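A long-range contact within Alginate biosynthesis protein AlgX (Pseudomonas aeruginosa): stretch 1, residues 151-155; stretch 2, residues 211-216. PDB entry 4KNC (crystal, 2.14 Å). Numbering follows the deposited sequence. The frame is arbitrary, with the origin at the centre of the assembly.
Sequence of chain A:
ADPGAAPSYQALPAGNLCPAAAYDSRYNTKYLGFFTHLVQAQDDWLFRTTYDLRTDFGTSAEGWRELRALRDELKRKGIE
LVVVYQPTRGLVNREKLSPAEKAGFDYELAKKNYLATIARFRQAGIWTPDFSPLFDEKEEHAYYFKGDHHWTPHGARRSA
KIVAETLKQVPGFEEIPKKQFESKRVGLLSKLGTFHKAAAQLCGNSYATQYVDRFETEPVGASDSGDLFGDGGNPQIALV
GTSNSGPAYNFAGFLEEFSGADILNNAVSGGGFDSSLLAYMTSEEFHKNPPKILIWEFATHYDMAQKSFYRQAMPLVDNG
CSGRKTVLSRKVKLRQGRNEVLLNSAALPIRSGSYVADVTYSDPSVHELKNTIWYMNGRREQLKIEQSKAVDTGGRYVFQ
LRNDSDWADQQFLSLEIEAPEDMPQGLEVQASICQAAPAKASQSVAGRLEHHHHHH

Stretch 1, residues 151-155: WTPHG
Stretch 2 211-216: YVDRFE

The first turn of a helix packs against an extended strand, residues 211-216 (Val 212 -120/170, Asp 213 -64/127, Arg 214 -102/137, Phe 215 -121/150), through side chains, with no hydrogen bond between the two stretches. The register ascends in both. Trp 151, extended (phi/psi -69/156) with chi1 p and chi2 25°, leads in without touching the strand. Thr 152 (-76/167, chi1 p) is the N-cap: Thr 152 OG1 accepts from Gly 155 N at 3.2 Å, satisfying a free amide of the first turn. Thr 152 CA lies 7.4 Å from Val 212 CA, and Thr 152 CG2 rests 4.4 Å from Val 212 CG1 (chi1 m).

Pro 153 (-52/-40, C-gamma exo) opens the helix, Pro 153 CA 6.6 Å from Arg 214 CA. Its CA-to-CB bond points toward the strand. Apolar packing sets Pro 153 CD 3.8 Å from Val 212 CG2 and Pro 153 CB 3.9 Å from Phe 215 CD1, at the ring edge; the backbone carbonyl Asp 213 O lies against Pro 153 CG at 3.2 Å.

The CA-to-CB bond of His 154 (-59/-42, chi1 m, chi2 -80°) points sideways, but the side chain's end comes nearer. The edge of Phe 215 (chi1 m, chi2 85°) meets the face of the His 154 ring in an edge-to-face aromatic pair, planes at 86° and ring centroids 5.7 Å apart, while His 154 NE2, at the ring edge, makes a polar approach of 3.5 Å to Asp 213 OD2 (chi1 m, chi2 -33°). Gly 155 continues the helix (-60/-46) out of reach.

The CA-to-CB bond of Arg 214 (chi1 t, chi2 t, chi3 p, chi4 78°) points away; Arg 214 NH1 salt-bridges Glu 216 OE2 at 3.1 Å.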

ATOM      1  N   TRP A 151       8.331 -10.758   6.644  1.00 25.05           N
ATOM      2  CA  TRP A 151       9.568 -10.749   7.407  1.00 30.14           C
ATOM      3  C   TRP A 151       9.267 -11.242   8.820  1.00 28.46           C
ATOM      4  O   TRP A 151       8.132 -11.166   9.276  1.00 26.77           O
ATOM      5  CB  TRP A 151      10.229  -9.344   7.436  1.00 26.74           C
ATOM      6  CG  TRP A 151       9.321  -8.153   7.703  1.00 30.60           C
ATOM      7  CD1 TRP A 151       8.121  -8.143   8.378  1.00 26.98           C
ATOM      8  CD2 TRP A 151       9.557  -6.794   7.293  1.00 28.19           C
ATOM      9  NE1 TRP A 151       7.603  -6.864   8.410  1.00 25.82           N
ATOM     10  CE2 TRP A 151       8.465  -6.022   7.748  1.00 31.12           C
ATOM     11  CE3 TRP A 151      10.578  -6.162   6.572  1.00 24.18           C
ATOM     12  CZ2 TRP A 151       8.371  -4.649   7.501  1.00 27.50           C
ATOM     13  CZ3 TRP A 151      10.478  -4.812   6.326  1.00 27.68           C
ATOM     14  CH2 TRP A 151       9.388  -4.063   6.801  1.00 28.65           C
ATOM     15  N   THR A 152      10.274 -11.767   9.501  1.00 24.45           N
ATOM     16  CA  THR A 152      10.149 -12.020  10.930  1.00 25.51           C
ATOM     17  C   THR A 152      10.268 -10.667  11.638  1.00 36.61           C
ATOM     18  O   THR A 152      10.676  -9.683  11.017  1.00 33.26           O
ATOM     19  CB  THR A 152      11.294 -12.898  11.431  1.00 34.19           C
ATOM     20  OG1 THR A 152      12.554 -12.250  11.158  1.00 31.75           O
ATOM     21  CG2 THR A 152      11.251 -14.270  10.755  1.00 31.90           C
ATOM     22  N   PRO A 153       9.909 -10.607  12.933  1.00 36.45           N
ATOM     23  CA  PRO A 153      10.190  -9.389  13.699  1.00 31.29           C
ATOM     24  C   PRO A 153      11.651  -8.934  13.615  1.00 29.97           C
ATOM     25  O   PRO A 153      11.859  -7.740  13.484  1.00 28.72           O
ATOM     26  CB  PRO A 153       9.813  -9.782  15.117  1.00 30.17           C
ATOM     27  CG  PRO A 153       8.661 -10.734  14.898  1.00 31.28           C
ATOM     28  CD  PRO A 153       9.019 -11.521  13.673  1.00 34.23           C
ATOM     29  N   HIS A 154      12.619  -9.845  13.647  1.00 31.41           N
ATOM     30  CA  HIS A 154      14.025  -9.462  13.476  1.00 34.33           C
ATOM     31  C   HIS A 154      14.299  -8.770  12.128  1.00 34.90           C
ATOM     32  O   HIS A 154      15.011  -7.757  12.068  1.00 39.26           O
ATOM     33  CB  HIS A 154      14.946 -10.670  13.685  1.00 34.86           C
ATOM     34  CG  HIS A 154      15.182 -11.006  15.129  1.00 46.40           C
ATOM     35  ND1 HIS A 154      16.096 -10.328  15.913  1.00 43.11           N
ATOM     36  CD2 HIS A 154      14.632 -11.952  15.930  1.00 41.84           C
ATOM     37  CE1 HIS A 154      16.084 -10.830  17.135  1.00 43.98           C
ATOM     38  NE2 HIS A 154      15.207 -11.818  17.171  1.00 49.88           N
ATOM     39  N   GLY A 155      13.710  -9.298  11.054  1.00 30.76           N
ATOM     40  CA  GLY A 155      13.804  -8.673   9.742  1.00 25.32           C
ATOM     41  C   GLY A 155      13.229  -7.262   9.744  1.00 34.34           C
ATOM     42  O   GLY A 155      13.836  -6.320   9.209  1.00 30.88           O
ATOM     43  N   TYR A 211       8.126 -20.702  15.398  1.00 38.67           N
ATOM     44  CA  TYR A 211       7.898 -19.870  16.570  1.00 39.84           C
ATOM     45  C   TYR A 211       9.078 -18.940  16.721  1.00 43.27           C
ATOM     46  O   TYR A 211      10.184 -19.403  16.955  1.00 46.70           O
ATOM     47  CB  TYR A 211       7.762 -20.732  17.823  1.00 43.46           C
ATOM     48  CG  TYR A 211       6.426 -21.423  17.899  1.00 43.79           C
ATOM     49  CD1 TYR A 211       6.192 -22.606  17.214  1.00 39.43           C
ATOM     50  CD2 TYR A 211       5.383 -20.870  18.628  1.00 47.13           C
ATOM     51  CE1 TYR A 211       4.952 -23.231  17.275  1.00 47.25           C
ATOM     52  CE2 TYR A 211       4.146 -21.483  18.689  1.00 43.17           C
ATOM     53  CZ  TYR A 211       3.935 -22.655  18.015  1.00 42.51           C
ATOM     54  OH  TYR A 211       2.696 -23.251  18.090  1.00 52.26           O
ATOM     55  N   VAL A 212       8.845 -17.638  16.557  1.00 38.68           N
ATOM     56  CA  VAL A 212       9.908 -16.644  16.692  1.00 44.11           C
ATOM     57  C   VAL A 212       9.585 -15.656  17.804  1.00 44.65           C
ATOM     58  O   VAL A 212       8.462 -15.632  18.320  1.00 43.14           O
ATOM     59  CB  VAL A 212      10.122 -15.856  15.377  1.00 45.82           C
ATOM     60  CG1 VAL A 212      10.541 -16.800  14.267  1.00 51.19           C
ATOM     61  CG2 VAL A 212       8.847 -15.101  14.982  1.00 35.61           C
ATOM     62  N   ASP A 213      10.573 -14.841  18.161  1.00 41.68           N
ATOM     63  CA  ASP A 213      10.410 -13.805  19.186  1.00 44.45           C
ATOM     64  C   ASP A 213       9.391 -12.744  18.771  1.00 36.14           C
ATOM     65  O   ASP A 213       9.480 -12.176  17.677  1.00 37.15           O
ATOM     66  CB  ASP A 213      11.751 -13.129  19.456  1.00 46.95           C
ATOM     67  CG  ASP A 213      12.778 -14.081  20.027  1.00 56.54           C
ATOM     68  OD1 ASP A 213      12.375 -15.001  20.779  1.00 54.13           O
ATOM     69  OD2 ASP A 213      13.984 -13.900  19.724  1.00 55.57           O
ATOM     70  N   ARG A 214       8.410 -12.488  19.625  1.00 30.21           N
ATOM     71  CA  ARG A 214       7.475 -11.394  19.357  1.00 40.96           C
ATOM     72  C   ARG A 214       7.817 -10.165  20.210  1.00 42.63           C
ATOM     73  O   ARG A 214       8.098 -10.297  21.393  1.00 44.88           O
ATOM     74  CB  ARG A 214       6.046 -11.843  19.626  1.00 46.77           C
ATOM     75  CG  ARG A 214       5.015 -10.860  19.124  1.00 56.07           C
ATOM     76  CD  ARG A 214       3.609 -11.447  19.171  1.00 50.01           C
ATOM     77  NE  ARG A 214       3.171 -11.704  20.537  1.00 49.56           N
ATOM     78  CZ  ARG A 214       2.736 -10.763  21.372  1.00 62.80           C
ATOM     79  NH1 ARG A 214       2.695  -9.493  20.977  1.00 66.62           N
ATOM     80  NH2 ARG A 214       2.356 -11.087  22.604  1.00 57.91           N
ATOM     81  N   PHE A 215       7.784  -8.975  19.616  1.00 38.77           N
ATOM     82  CA  PHE A 215       8.174  -7.758  20.334  1.00 41.05           C
ATOM     83  C   PHE A 215       7.070  -6.713  20.419  1.00 34.94           C
ATOM     84  O   PHE A 215       6.240  -6.589  19.520  1.00 33.29           O
ATOM     85  CB  PHE A 215       9.395  -7.108  19.664  1.00 32.35           C
ATOM     86  CG  PHE A 215      10.642  -7.950  19.733  1.00 37.42           C
ATOM     87  CD1 PHE A 215      10.888  -8.927  18.784  1.00 39.83           C
ATOM     88  CD2 PHE A 215      11.555  -7.775  20.752  1.00 41.84           C
ATOM     89  CE1 PHE A 215      12.021  -9.703  18.847  1.00 40.05           C
ATOM     90  CE2 PHE A 215      12.698  -8.554  20.827  1.00 44.18           C
ATOM     91  CZ  PHE A 215      12.933  -9.516  19.872  1.00 46.42           C
ATOM     92  N   GLU A 216       7.099  -5.943  21.498  1.00 34.89           N
ATOM     93  CA  GLU A 216       6.295  -4.728  21.605  1.00 38.39           C
ATOM     94  C   GLU A 216       7.147  -3.539  22.062  1.00 44.80           C
ATOM     95  O   GLU A 216       8.192  -3.714  22.702  1.00 39.51           O
ATOM     96  CB  GLU A 216       5.109  -4.943  22.539  1.00 36.99           C
ATOM     97  CG  GLU A 216       4.108  -5.951  21.981  1.00 46.06           C
ATOM     98  CD  GLU A 216       2.896  -6.126  22.864  1.00 52.61           C
ATOM     99  OE1 GLU A 216       2.894  -5.589  23.996  1.00 52.57           O
ATOM    100  OE2 GLU A 216       1.944  -6.807  22.422  1.00 64.02           O
TER